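Local coordinates for protein beta-xylanase (Roseburia intestinalis L1-82, PDB 6SGF) that binds xylan weakly as the CBM86 module of a larger, multidomain enzyme that probably cleaves internal beta-1,4-xylosidic linkages of xylan, at residues 52-57 and 96-101; 60-65 and 122-127; 70-75 and 102-107. All coordinates share one frame; numbering follows the deposited sequence.

Contact 1: residues 52-57 and 96-101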
loop_
_atom_site.group_PDB
_atom_site.type_symbol
_atom_site.label_atom_id
_atom_site.label_comp_id
_atom_site.label_asym_id
_atom_site.label_seq_id
_atom_site.Cartn_x
_atom_site.Cartn_y
_atom_site.Cartn_z
ATOM N N SER B 52 -18.762 11.873 -8.202
ATOM C CA SER B 52 -18.486 12.704 -9.380
ATOM C C SER B 52 -17.039 13.174 -9.425
ATOM O O SER B 52 -16.612 13.712 -10.456
ATOM C CB SER B 52 -19.344 13.961 -9.498
ATOM O OG SER B 52 -18.656 15.111 -8.953
ATOM N N GLN B 53 -16.289 13.076 -8.304
ATOM C CA GLN B 53 -14.903 13.547 -8.281
ATOM C C GLN B 53 -13.889 12.494 -8.725
ATOM O O GLN B 53 -12.706 12.814 -8.856
ATOM C CB GLN B 53 -14.415 13.990 -6.879
ATOM C CG GLN B 53 -15.234 14.974 -6.074
ATOM C CD GLN B 53 -14.699 15.078 -4.627
ATOM O OE1 GLN B 53 -14.289 16.146 -4.173
ATOM N NE2 GLN B 53 -14.698 13.949 -3.911
ATOM N N VAL B 54 -14.290 11.241 -8.925
ATOM C CA VAL B 54 -13.331 10.149 -9.078
ATOM C C VAL B 54 -13.185 9.781 -10.546
ATOM O O VAL B 54 -14.179 9.497 -11.230
ATOM C CB VAL B 54 -13.761 8.920 -8.254
ATOM C CG1 VAL B 54 -12.815 7.761 -8.501
ATOM C CG2 VAL B 54 -13.798 9.264 -6.780
ATOM N N ASN B 55 -11.947 9.774 -11.032
ATOM C CA ASN B 55 -11.702 9.318 -12.389
ATOM C C ASN B 55 -11.473 7.818 -12.452
ATOM O O ASN B 55 -11.976 7.154 -13.354
ATOM C CB ASN B 55 -10.491 10.024 -12.999
ATOM C CG ASN B 55 -10.409 9.801 -14.478
ATOM O OD1 ASN B 55 -11.364 10.087 -15.202
ATOM N ND2 ASN B 55 -9.290 9.261 -14.942
ATOM N N ALA B 56 -10.750 7.260 -11.482
ATOM C CA ALA B 56 -10.336 5.871 -11.576
ATOM C C ALA B 56 -10.171 5.314 -10.174
ATOM O O ALA B 56 -9.743 6.027 -9.257
ATOM C CB ALA B 56 -9.012 5.750 -12.366
ATOM N N VAL B 57 -10.520 4.040 -10.022
ATOM C CA VAL B 57 -10.258 3.280 -8.803
ATOM C C VAL B 57 -9.375 2.091 -9.184
ATOM O O VAL B 57 -9.777 1.252 -9.998
ATOM C CB VAL B 57 -11.554 2.791 -8.131
ATOM C CG1 VAL B 57 -11.226 2.090 -6.825
ATOM C CG2 VAL B 57 -12.535 3.959 -7.855
ATOM N N ILE B 96 -10.937 0.365 -12.402
ATOM C CA ILE B 96 -12.339 0.585 -12.735
ATOM C C ILE B 96 -12.533 2.091 -12.859
ATOM O O ILE B 96 -12.111 2.846 -11.978
ATOM C CB ILE B 96 -13.283 0.017 -11.663
ATOM C CG1 ILE B 96 -13.242 -1.508 -11.650
ATOM C CG2 ILE B 96 -14.719 0.483 -11.920
ATOM C CD1 ILE B 96 -13.993 -2.075 -10.459
ATOM N N ASN B 97 -13.209 2.530 -13.919
ATOM C CA ASN B 97 -13.543 3.943 -14.022
ATOM C C ASN B 97 -15.019 4.103 -13.655
ATOM O O ASN B 97 -15.888 3.842 -14.497
ATOM C CB ASN B 97 -13.268 4.445 -15.436
ATOM C CG ASN B 97 -11.808 4.235 -15.848
ATOM O OD1 ASN B 97 -11.465 3.311 -16.590
ATOM N ND2 ASN B 97 -10.943 5.072 -15.320
ATOM N N PRO B 98 -15.347 4.494 -12.429
ATOM C CA PRO B 98 -16.736 4.438 -11.956
ATOM C C PRO B 98 -17.561 5.638 -12.396
ATOM O O PRO B 98 -17.044 6.691 -12.746
ATOM C CB PRO B 98 -16.564 4.463 -10.431
ATOM C CG PRO B 98 -15.415 5.410 -10.268
ATOM C CD PRO B 98 -14.460 5.089 -11.401
ATOM N N SER B 99 -18.878 5.467 -12.352
ATOM C CA SER B 99 -19.782 6.545 -12.730
ATOM C C SER B 99 -21.060 6.402 -11.921
ATOM O O SER B 99 -21.435 5.303 -11.509
ATOM C CB SER B 99 -20.096 6.574 -14.241
ATOM O OG SER B 99 -20.490 5.317 -14.770
ATOM N N GLY B 100 -21.741 7.527 -11.725
ATOM C CA GLY B 100 -23.057 7.573 -11.127
ATOM C C GLY B 100 -23.141 8.631 -10.040
ATOM O O GLY B 100 -22.312 9.539 -9.958
ATOM N N ASP B 101 -24.143 8.513 -9.178
ATOM C CA ASP B 101 -24.425 9.553 -8.200
ATOM C C ASP B 101 -23.929 9.175 -6.812
ATOM O O ASP B 101 -23.583 8.029 -6.527
ATOM C CB ASP B 101 -25.925 9.851 -8.175
ATOM C CG ASP B 101 -26.374 10.648 -9.395
ATOM O OD1 ASP B 101 -25.522 11.359 -9.976
ATOM O OD2 ASP B 101 -27.568 10.571 -9.777
HETATM O O HOH W 1 -14.749 7.400 -14.348
#
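V57 and I96 form an antiparallel hydrogen-bonded pair, the two backbones exchanging bonds from V57 N to I96 O and from I96 N to V57 O, each 2.8 Å. Beyond this pair the chain 97-101 has no regular structure, and side-chain and water bonds take over. The carbonyl O of N55 is gripped twice. With its CG anti to the carbonyl carbon (chi1 -58°), N97 brings ND2 to 3.0 Å from N55 O with an almost straight N-H (174°), the acceptor lying in the plane of the amide. A water also donates to N55 O and to P98 O, bridging the two backbones.

The apolar part centres on the P98 ring. Its CG meets V54 CG1 at 3.9 Å and V57 CG2 at 4.0 Å, and the ring crosses each valine at about a right angle. An alanine in place of P98 would probably leave both valine methyls with a gap where CG had packed.

N55 and A56 both face E129, which makes a classic beta bulge against strand 119-130. Strand 54-62 lies between 93-96 and 119-130 in its sheet; V57 packs on F128 of 119-130, and I96 reaches L70 of strand 68-73 in the facing sheet.

Contact 2: residues 60-65 and 122-127. With CD (cadmium ion), chain N.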
loop_
_atom_site.group_PDB
_atom_site.type_symbol
_atom_site.label_atom_id
_atom_site.label_comp_id
_atom_site.label_asym_id
_atom_site.label_seq_id
_atom_site.Cartn_x
_atom_site.Cartn_y
_atom_site.Cartn_z
ATOM N N GLN B 60 -4.935 -3.011 -6.182
ATOM C CA GLN B 60 -3.685 -3.751 -6.244
ATOM C C GLN B 60 -3.830 -5.055 -5.473
ATOM O O GLN B 60 -4.232 -5.049 -4.297
ATOM C CB GLN B 60 -2.531 -2.925 -5.676
ATOM C CG GLN B 60 -1.165 -3.612 -5.780
ATOM C CD GLN B 60 -0.004 -2.723 -5.298
ATOM O OE1 GLN B 60 -0.198 -1.678 -4.673
ATOM N NE2 GLN B 60 1.192 -3.149 -5.588
ATOM N N VAL B 61 -3.493 -6.162 -6.137
ATOM C CA VAL B 61 -3.602 -7.500 -5.576
ATOM C C VAL B 61 -2.264 -8.232 -5.673
ATOM O O VAL B 61 -1.348 -7.837 -6.403
ATOM C CB VAL B 61 -4.718 -8.320 -6.246
ATOM C CG1 VAL B 61 -6.061 -7.636 -6.082
ATOM C CG2 VAL B 61 -4.412 -8.561 -7.684
ATOM N N ALA B 62 -2.174 -9.329 -4.922
ATOM C CA ALA B 62 -0.987 -10.179 -4.927
ATOM C C ALA B 62 -1.434 -11.622 -4.732
ATOM O O ALA B 62 -2.498 -11.884 -4.187
ATOM C CB ALA B 62 0.014 -9.736 -3.845
ATOM N N ASP B 63 -0.610 -12.551 -5.205
ATOM C CA ASP B 63 -0.861 -13.988 -5.056
ATOM C C ASP B 63 -2.253 -14.380 -5.555
ATOM O O ASP B 63 -2.956 -15.195 -4.950
ATOM C CB ASP B 63 -0.650 -14.428 -3.617
ATOM C CG ASP B 63 0.813 -14.605 -3.295
ATOM O OD1 ASP B 63 1.557 -15.039 -4.198
ATOM O OD2 ASP B 63 1.175 -14.292 -2.161
ATOM N N GLN B 64 -2.643 -13.807 -6.688
ATOM C CA GLN B 64 -3.959 -14.071 -7.261
ATOM C C GLN B 64 -3.976 -15.461 -7.887
ATOM O O GLN B 64 -3.207 -15.748 -8.809
ATOM C CB GLN B 64 -4.309 -13.016 -8.309
ATOM C CG GLN B 64 -5.735 -13.167 -8.877
ATOM C CD GLN B 64 -6.075 -12.124 -9.940
ATOM O OE1 GLN B 64 -5.316 -11.214 -10.208
ATOM N NE2 GLN B 64 -7.211 -12.286 -10.556
ATOM N N LYS B 65 -4.868 -16.318 -7.393
ATOM C CA LYS B 65 -4.969 -17.692 -7.855
ATOM C C LYS B 65 -6.329 -18.009 -8.448
ATOM O O LYS B 65 -6.640 -19.189 -8.634
ATOM C CB LYS B 65 -4.670 -18.680 -6.732
ATOM C CG LYS B 65 -3.348 -18.448 -6.050
ATOM C CD LYS B 65 -2.178 -18.974 -6.776
ATOM C CE LYS B 65 -0.935 -18.877 -5.863
ATOM N NZ LYS B 65 -0.297 -17.518 -5.931
ATOM N N SER B 122 -4.844 -11.938 -2.474
ATOM C CA SER B 122 -4.572 -10.939 -1.444
ATOM C C SER B 122 -4.826 -9.538 -1.970
ATOM O O SER B 122 -4.424 -9.209 -3.091
ATOM C CB SER B 122 -3.130 -11.036 -0.972
ATOM O OG SER B 122 -2.897 -12.310 -0.444
ATOM N N LEU B 123 -5.471 -8.702 -1.155
ATOM C CA LEU B 123 -5.652 -7.297 -1.491
ATOM C C LEU B 123 -4.550 -6.497 -0.821
ATOM O O LEU B 123 -4.402 -6.562 0.401
ATOM C CB LEU B 123 -7.028 -6.781 -1.059
ATOM C CG LEU B 123 -7.231 -5.275 -1.260
ATOM C CD1 LEU B 123 -7.311 -4.869 -2.708
ATOM C CD2 LEU B 123 -8.446 -4.765 -0.526
ATOM N N VAL B 124 -3.823 -5.712 -1.617
ATOM C CA VAL B 124 -2.719 -4.869 -1.165
ATOM C C VAL B 124 -3.175 -3.453 -0.886
ATOM O O VAL B 124 -2.861 -2.877 0.160
ATOM C CB VAL B 124 -1.595 -4.879 -2.234
ATOM C CG1 VAL B 124 -0.464 -3.913 -1.865
ATOM C CG2 VAL B 124 -1.124 -6.310 -2.487
ATOM N N SER B 125 -3.896 -2.848 -1.822
ATOM C CA SER B 125 -4.271 -1.458 -1.665
ATOM C C SER B 125 -5.370 -1.134 -2.656
ATOM O O SER B 125 -5.548 -1.841 -3.649
ATOM C CB SER B 125 -3.083 -0.538 -1.897
ATOM O OG SER B 125 -2.661 -0.567 -3.246
ATOM N N VAL B 126 -6.066 -0.037 -2.383
ATOM C CA VAL B 126 -7.033 0.551 -3.303
ATOM C C VAL B 126 -6.742 2.040 -3.411
ATOM O O VAL B 126 -6.569 2.718 -2.395
ATOM C CB VAL B 126 -8.482 0.316 -2.843
ATOM C CG1 VAL B 126 -9.453 0.900 -3.894
ATOM C CG2 VAL B 126 -8.731 -1.185 -2.619
ATOM N N THR B 127 -6.640 2.526 -4.645
ATOM C CA THR B 127 -6.270 3.905 -4.940
ATOM C C THR B 127 -7.391 4.605 -5.693
ATOM O O THR B 127 -7.891 4.074 -6.680
ATOM C CB THR B 127 -5.006 3.964 -5.802
ATOM O OG1 THR B 127 -3.870 3.465 -5.062
ATOM C CG2 THR B 127 -4.787 5.420 -6.230
HETATM CD CD CD N . 3.905 -15.305 -4.328
HETATM O O HOH W 2 -0.061 -12.150 -0.763
HETATM O O HOH W 3 3.899 -14.135 -5.530
#
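Q60 pairs with S125 and A62 with S122 across two antiparallel strands whose short axes run at 153° to each other and approach to 4.5 Å. Backbone bonds carry most of the pairing. At one end Q60 N donates to S125 O at 2.9 Å; at the other, A62 and S122 exchange bonds of 2.9 Å from A62 N to S122 O and from S122 N to A62 O. Between them Q60 O takes two donors, V124 N at 2.8 Å and, weakly, S125 N. With V124 and S125 both opposite Q60, the register slips by one residue.

Side chains pack around the bulge. The Q60 side chain is fully extended, CG anti to the backbone N (chi1 -177°), and runs obliquely across V124, its CD 3.7 Å from V124 CG1. The other V124 methyl, CG2, lies 3.9 Å from A62 CB.

Polar side chains close both ends. Q60 OE1 and S125 OG are 3.1 Å apart; T10 of the second subunit adds a weak hydrogen bond to OE1. D63, just past the strand, is joined to S122 OG through a water that donates to OD2. Its other oxygen, OD1, binds a cadmium ion at 2.4 Å and forms a salt bridge with K65 NZ, so two positive groups are likely to stabilise the carboxylate.

D27 of the second subunit binds the cadmium too, which makes this a metal site between subunits. The antiparallel pairing contains a classic beta bulge, V124 and S125 opposite Q60, within one sheet of a beta-sandwich carbohydrate-binding module.

Contact 3: residues 70-75 and 102-107. With XYP (beta-D-xylopyranose), chain H.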
loop_
_atom_site.group_PDB
_atom_site.type_symbol
_atom_site.label_atom_id
_atom_site.label_comp_id
_atom_site.label_asym_id
_atom_site.label_seq_id
_atom_site.Cartn_x
_atom_site.Cartn_y
_atom_site.Cartn_z
ATOM N N LEU B 70 -14.393 -6.999 -9.297
ATOM C CA LEU B 70 -14.121 -5.834 -8.484
ATOM C C LEU B 70 -15.345 -4.926 -8.494
ATOM O O LEU B 70 -15.994 -4.747 -9.536
ATOM C CB LEU B 70 -12.892 -5.101 -8.991
ATOM C CG LEU B 70 -11.633 -5.967 -9.065
ATOM C CD1 LEU B 70 -10.531 -5.190 -9.810
ATOM C CD2 LEU B 70 -11.141 -6.430 -7.744
ATOM N N LYS B 71 -15.643 -4.336 -7.346
ATOM C CA LYS B 71 -16.838 -3.524 -7.167
ATOM C C LYS B 71 -16.524 -2.204 -6.477
ATOM O O LYS B 71 -15.766 -2.170 -5.509
ATOM C CB LYS B 71 -17.885 -4.254 -6.312
ATOM C CG LYS B 71 -18.389 -5.543 -6.907
ATOM C CD LYS B 71 -19.434 -6.178 -5.960
ATOM C CE LYS B 71 -20.038 -7.463 -6.505
ATOM N NZ LYS B 71 -21.222 -7.809 -5.635
ATOM N N VAL B 72 -17.153 -1.138 -6.954
ATOM C CA VAL B 72 -17.142 0.171 -6.321
ATOM C C VAL B 72 -18.584 0.477 -5.936
ATOM O O VAL B 72 -19.439 0.679 -6.802
ATOM C CB VAL B 72 -16.563 1.248 -7.233
ATOM C CG1 VAL B 72 -16.517 2.579 -6.498
ATOM C CG2 VAL B 72 -15.196 0.839 -7.689
ATOM N N TYR B 73 -18.853 0.539 -4.644
ATOM C CA TYR B 73 -20.211 0.778 -4.170
ATOM C C TYR B 73 -20.474 2.277 -4.084
ATOM O O TYR B 73 -19.550 3.073 -3.866
ATOM C CB TYR B 73 -20.411 0.177 -2.792
ATOM C CG TYR B 73 -20.367 -1.318 -2.684
ATOM C CD1 TYR B 73 -19.164 -2.016 -2.722
ATOM C CD2 TYR B 73 -21.540 -2.033 -2.484
ATOM C CE1 TYR B 73 -19.128 -3.384 -2.561
ATOM C CE2 TYR B 73 -21.523 -3.385 -2.311
ATOM C CZ TYR B 73 -20.333 -4.065 -2.368
ATOM O OH TYR B 73 -20.357 -5.424 -2.207
ATOM N N ASN B 74 -21.737 2.665 -4.252
ATOM C CA ASN B 74 -22.115 4.064 -4.061
ATOM C C ASN B 74 -23.436 4.137 -3.296
ATOM O O ASN B 74 -24.353 4.878 -3.643
ATOM C CB ASN B 74 -22.154 4.827 -5.390
ATOM C CG ASN B 74 -23.290 4.395 -6.336
ATOM O OD1 ASN B 74 -23.698 3.236 -6.390
ATOM N ND2 ASN B 74 -23.779 5.358 -7.119
ATOM N N GLY B 75 -23.510 3.375 -2.211
ATOM C CA GLY B 75 -24.541 3.534 -1.212
ATOM C C GLY B 75 -25.666 2.537 -1.278
ATOM O O GLY B 75 -26.502 2.512 -0.365
ATOM N N GLY B 102 -23.954 10.166 -5.928
ATOM C CA GLY B 102 -23.700 9.913 -4.529
ATOM C C GLY B 102 -22.217 9.809 -4.216
ATOM O O GLY B 102 -21.362 10.346 -4.919
ATOM N N ALA B 103 -21.918 9.110 -3.126
ATOM C CA ALA B 103 -20.561 8.985 -2.620
ATOM C C ALA B 103 -20.124 7.526 -2.637
ATOM O O ALA B 103 -20.942 6.620 -2.431
ATOM C CB ALA B 103 -20.446 9.533 -1.204
ATOM N N ILE B 104 -18.843 7.302 -2.909
ATOM C CA ILE B 104 -18.277 5.964 -2.799
ATOM C C ILE B 104 -18.085 5.697 -1.321
ATOM O O ILE B 104 -17.314 6.396 -0.662
ATOM C CB ILE B 104 -16.945 5.836 -3.552
ATOM C CG1 ILE B 104 -17.135 6.162 -5.027
ATOM C CG2 ILE B 104 -16.356 4.416 -3.317
ATOM C CD1 ILE B 104 -15.832 6.385 -5.770
ATOM N N ASP B 105 -18.758 4.675 -0.803
ATOM C CA ASP B 105 -18.646 4.328 0.604
ATOM C C ASP B 105 -17.893 3.024 0.830
ATOM O O ASP B 105 -17.457 2.764 1.960
ATOM C CB ASP B 105 -20.041 4.204 1.247
ATOM C CG ASP B 105 -20.927 3.141 0.571
ATOM O OD1 ASP B 105 -20.906 3.020 -0.670
ATOM O OD2 ASP B 105 -21.674 2.437 1.279
ATOM N N ALA B 106 -17.701 2.214 -0.206
ATOM C CA ALA B 106 -17.112 0.892 -0.022
ATOM C C ALA B 106 -16.603 0.361 -1.357
ATOM O O ALA B 106 -16.963 0.861 -2.423
ATOM C CB ALA B 106 -18.121 -0.096 0.573
ATOM N N VAL B 107 -15.765 -0.683 -1.267
ATOM C CA VAL B 107 -15.298 -1.460 -2.413
ATOM C C VAL B 107 -15.404 -2.941 -2.068
ATOM O O VAL B 107 -15.596 -3.323 -0.913
ATOM C CB VAL B 107 -13.852 -1.099 -2.809
ATOM C CG1 VAL B 107 -13.785 0.387 -3.218
ATOM C CG2 VAL B 107 -12.888 -1.429 -1.695
HETATM C C1 XYP H . -24.606 -11.684 -5.436
HETATM C C2 XYP H . -23.512 -10.678 -5.799
HETATM C C3 XYP H . -23.692 -10.230 -7.207
HETATM C C4 XYP H . -23.887 -11.386 -8.162
HETATM C C5 XYP H . -24.997 -12.354 -7.730
HETATM O O2 XYP H . -23.535 -9.623 -4.835
HETATM O O3 XYP H . -22.501 -9.483 -7.589
HETATM O O4 XYP H . -24.203 -10.809 -9.439
HETATM O O5 XYP H . -24.634 -12.828 -6.393
#
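The ammonium NZ of K71, a residue whose carbonyl O lies 3.2 Å from V107 CA across the strands, is gripped by sugar and protein together. K71 NZ donates to xylose O3 over 2.9 Å and more weakly to xylose O2. D78 forms a salt bridge with the same nitrogen, and Q40 OE1 accepts a hydrogen bond from it. The lysine chain is extended beyond CG, which carries NZ clear of strand 103-107. D78 and Q40 also bond the same sugar, so they would both position the lysine and share its ligand.

Between the strands, Y73 N donates to A106 O at 2.9 Å, approaching 37° out of the carbonyl plane. The Y73 ring, its CG anti to the carbonyl carbon (chi1 -67°), turns its edge to this strand: CD1 lies 4.0 Å from A106 CB, and A106 O and V107 C sit near the ring plane. K42 makes a cation-pi contact with that ring. Nearby, D105 OD1 receives a bent, weak bond from G75 N (121° at the hydrogen).

The other face is apolar, where V72 CG1 lies 3.7 Å from I104 CG2. CA-H...O contacts from I104 CA to Y73 O and from N74 CA to A103 O join the chains past the last bridge.

Central strands of an antiparallel sheet thus present K71 to the bound sugar in the glycan pocket of this xylan-binding module, which also includes Y38, Y86, M110 and T112.

Contacts 1 and 2 share strand 54-62 and lie on opposite sides of the chain's centre, their centres about 20 Å apart; V57 CG1 still meets V126 CG1 at 3.6 Å. Contact 3 belongs to the facing sheet, about 9 Å from contact 1 and 18 Å from contact 2, centre to centre. Side chains cross between the sheets where V54 CG2 lies 3.7 Å from I104 CD1, as expected of a sandwich core, and D101 O and N74 ND2, 2.7 Å apart, probably form a hydrogen bond. Contact 3 holds the glycan directly; in contact 1 the I96 side chain is about 12 Å from a xylose, whereas contact 2 carries the intersubunit cadmium.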